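Local coordinates for putative exonuclease (Eubacterium rectale, PDB 3L0A) that probably acts as a zinc-binding hydrolase of the PDDEXK-like DUF3799 family, presumably cutting nucleic acid, at the interface of chains A and B. Residues are numbered along the deposited sequence; one frame, centred on the assembly and turned at random. Chains: chain A/B, Putative exonuclease.

The interface of chains A and B. Residues chain A 163, 165-166, 207-209, 213; chain B 258-260.
B:Ile259 pushes its side chain into chain A between the ring of A:Tyr213 and the carboxylate of A:Asp163, and most of the surface buried here from chain B is its own. CG1 lies anti to the carbonyl carbon (chi1 -75°), and with chi2 at 151° CD1 comes to rest over one face of the tyrosine ring, offset toward its rim, 3.7 Å from A:Tyr213 CD2. A:Val165 and A:Val209 stand more distantly around the same methyl. Selenomethionine B:Met260 brings its CE methyl to the edge of that ring, in plane and 3.9 Å from A:Tyr213 CE2. The other branch of B:Ile259, CG2, comes up against the salt-bridged pair of chain A, 3.6 Å from the guanidinium nitrogen A:Arg166 NH2. That pair is a firm wall. A:Arg166, its chain bent at chi3, presents NE and NH2 side-on to A:Asp163, and both donate to OD1, with NE 2.7 Å away on the syn lone pair. The second carboxylate oxygen, A:Asp163 OD2, takes the backbone N of A:Arg166 from above the carboxylate plane, so the acid is held from two directions.

Away from this plug the fit is looser and partly wet. A water bridges the carbonyl oxygen A:His208 O, at 2.6 Å, and B:Ile259 N, whose N-H points almost straight at it (2.9 Å, 177°). A:Ile207 CG2 only brushes the backbone of B:Ser258, at 4.0 Å from CA.

The association may belong to the crystal rather than to the protein in solution. B:Ser258 pairs in parallel with A:His208, and B:Ile259 begins helix 259-263, so the C-terminal arm of chain B lies against strand 204-209, helix 164-167 and helix 211-232 of chain A.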
ATOM      1  N   ASP A 163       7.119  18.078   7.507  1.00 23.95           N
ATOM      2  CA  ASP A 163       7.488  17.205   8.630  1.00 22.28           C
ATOM      3  C   ASP A 163       6.226  16.790   9.367  1.00 21.24           C
ATOM      4  O   ASP A 163       5.208  17.458   9.251  1.00 20.15           O
ATOM      5  CB  ASP A 163       8.340  17.998   9.614  1.00 22.20           C
ATOM      6  CG  ASP A 163       7.598  19.212  10.116  1.00 20.78           C
ATOM      7  OD1 ASP A 163       7.542  20.208   9.361  1.00 18.11           O
ATOM      8  OD2 ASP A 163       7.019  19.131  11.200  1.00 19.72           O
ATOM      9  N   VAL A 165       5.306  17.026  12.546  1.00 21.94           N
ATOM     10  CA  VAL A 165       4.798  17.983  13.567  1.00 20.99           C
ATOM     11  C   VAL A 165       3.845  18.970  12.962  1.00 20.97           C
ATOM     12  O   VAL A 165       2.725  19.166  13.438  1.00 20.30           O
ATOM     13  CB  VAL A 165       5.923  18.794  14.215  1.00 21.28           C
ATOM     14  CG1 VAL A 165       5.356  19.721  15.304  1.00 19.34           C
ATOM     15  CG2 VAL A 165       6.976  17.866  14.774  1.00 20.39           C
ATOM     16  N   ARG A 166       4.286  19.639  11.910  1.00 21.41           N
ATOM     17  CA  ARG A 166       3.388  20.578  11.245  1.00 21.31           C
ATOM     18  C   ARG A 166       2.269  19.853  10.508  1.00 21.27           C
ATOM     19  O   ARG A 166       1.132  20.343  10.473  1.00 21.41           O
ATOM     20  CB  ARG A 166       4.168  21.476  10.293  1.00 21.77           C
ATOM     21  CG  ARG A 166       4.936  22.558  11.018  1.00 23.05           C
ATOM     22  CD  ARG A 166       5.628  23.465  10.036  1.00 23.72           C
ATOM     23  NE  ARG A 166       6.777  22.820   9.460  1.00 24.65           N
ATOM     24  CZ  ARG A 166       7.668  23.425   8.690  1.00 27.66           C
ATOM     25  NH1 ARG A 166       7.551  24.713   8.395  1.00 27.58           N
ATOM     26  NH2 ARG A 166       8.699  22.736   8.225  1.00 29.31           N
ATOM     27  N   ILE A 207      12.165  15.667  20.247  1.00 20.01           N
ATOM     28  CA  ILE A 207      12.074  16.740  19.254  1.00 18.99           C
ATOM     29  C   ILE A 207      11.552  18.039  19.891  1.00 18.57           C
ATOM     30  O   ILE A 207      10.400  18.093  20.324  1.00 18.78           O
ATOM     31  CB  ILE A 207      11.151  16.359  18.122  1.00 19.22           C
ATOM     32  CG1 ILE A 207      11.572  15.022  17.521  1.00 20.62           C
ATOM     33  CG2 ILE A 207      11.121  17.461  17.020  1.00 17.70           C
ATOM     34  CD1 ILE A 207      10.470  14.071  17.288  1.00 17.42           C
ATOM     35  N   HIS A 208      12.388  19.077  19.922  1.00 17.80           N
ATOM     36  CA  HIS A 208      11.971  20.423  20.365  1.00 17.70           C
ATOM     37  C   HIS A 208      11.224  21.149  19.236  1.00 17.77           C
ATOM     38  O   HIS A 208      11.772  21.363  18.139  1.00 17.76           O
ATOM     39  CB  HIS A 208      13.183  21.209  20.764  1.00 17.14           C
ATOM     40  CG  HIS A 208      12.885  22.548  21.368  1.00 18.40           C
ATOM     41  ND1 HIS A 208      13.878  23.461  21.663  1.00 15.98           N
ATOM     42  CD2 HIS A 208      11.711  23.143  21.694  1.00 16.96           C
ATOM     43  CE1 HIS A 208      13.317  24.565  22.133  1.00 18.29           C
ATOM     44  NE2 HIS A 208      12.003  24.402  22.139  1.00 16.18           N
ATOM     45  N   VAL A 209       9.967  21.496  19.505  1.00 17.74           N
ATOM     46  CA  VAL A 209       9.135  22.291  18.584  1.00 17.57           C
ATOM     47  C   VAL A 209       9.265  23.749  19.030  1.00 17.91           C
ATOM     48  O   VAL A 209       8.755  24.120  20.073  1.00 18.41           O
ATOM     49  CB  VAL A 209       7.653  21.841  18.642  1.00 18.55           C
ATOM     50  CG1 VAL A 209       6.817  22.580  17.601  1.00 16.45           C
ATOM     51  CG2 VAL A 209       7.523  20.315  18.472  1.00 15.98           C
ATOM     52  N   TYR A 213       7.226  28.355  15.670  1.00 20.78           N
ATOM     53  CA  TYR A 213       6.212  27.469  15.099  1.00 20.57           C
ATOM     54  C   TYR A 213       4.963  27.443  16.000  1.00 20.98           C
ATOM     55  O   TYR A 213       3.819  27.480  15.497  1.00 20.68           O
ATOM     56  CB  TYR A 213       6.790  26.055  14.899  1.00 20.59           C
ATOM     57  CG  TYR A 213       7.892  26.011  13.855  1.00 20.75           C
ATOM     58  CD1 TYR A 213       7.625  26.335  12.517  1.00 22.69           C
ATOM     59  CD2 TYR A 213       9.204  25.668  14.200  1.00 22.44           C
ATOM     60  CE1 TYR A 213       8.633  26.311  11.541  1.00 24.15           C
ATOM     61  CE2 TYR A 213      10.222  25.647  13.235  1.00 23.30           C
ATOM     62  CZ  TYR A 213       9.927  25.974  11.899  1.00 24.48           C
ATOM     63  OH  TYR A 213      10.933  25.954  10.936  1.00 25.64           O
TER
ATOM     64  N   SER B 258      15.097  19.118  16.265  1.00 18.54           N
ATOM     65  CA  SER B 258      14.024  20.096  16.068  1.00 18.04           C
ATOM     66  C   SER B 258      13.427  19.800  14.698  1.00 18.11           C
ATOM     67  O   SER B 258      13.888  18.876  14.035  1.00 19.44           O
ATOM     68  CB  SER B 258      14.612  21.503  16.043  1.00 17.75           C
ATOM     69  OG  SER B 258      15.330  21.724  14.828  1.00 16.08           O
ATOM     70  N   ILE B 259      12.476  20.612  14.237  1.00 17.94           N
ATOM     71  CA  ILE B 259      11.916  20.476  12.846  1.00 18.22           C
ATOM     72  C   ILE B 259      12.988  20.685  11.779  1.00 17.83           C
ATOM     73  O   ILE B 259      12.947  20.002  10.755  1.00 15.52           O
ATOM     74  CB  ILE B 259      10.730  21.473  12.600  1.00 17.99           C
ATOM     75  CG1 ILE B 259       9.474  20.974  13.324  1.00 17.88           C
ATOM     76  CG2 ILE B 259      10.505  21.706  11.104  1.00 19.66           C
ATOM     77  CD1 ILE B 259       8.506  22.047  13.764  1.00 15.74           C
HETATM   78  N   MSE B 260      13.943  21.620  11.995  1.00 17.40           N
HETATM   79  CA  MSE B 260      15.062  21.778  11.012  1.00 18.89           C
HETATM   80  C   MSE B 260      15.686  20.414  10.681  1.00 19.75           C
HETATM   81  O   MSE B 260      15.923  20.060   9.512  1.00 19.35           O
HETATM   82  CB  MSE B 260      16.197  22.691  11.502  1.00 18.82           C
HETATM   83  CG  MSE B 260      15.881  24.158  11.659  1.00 18.84           C
HETATM   84 SE   MSE B 260      14.647  24.883  10.401  0.75 25.87          SE
HETATM   85  CE  MSE B 260      13.874  25.811  11.835  1.00 11.64           C
TER
HETATM   86  O   HOH W   1      11.355  22.723  15.913  1.00 19.65           O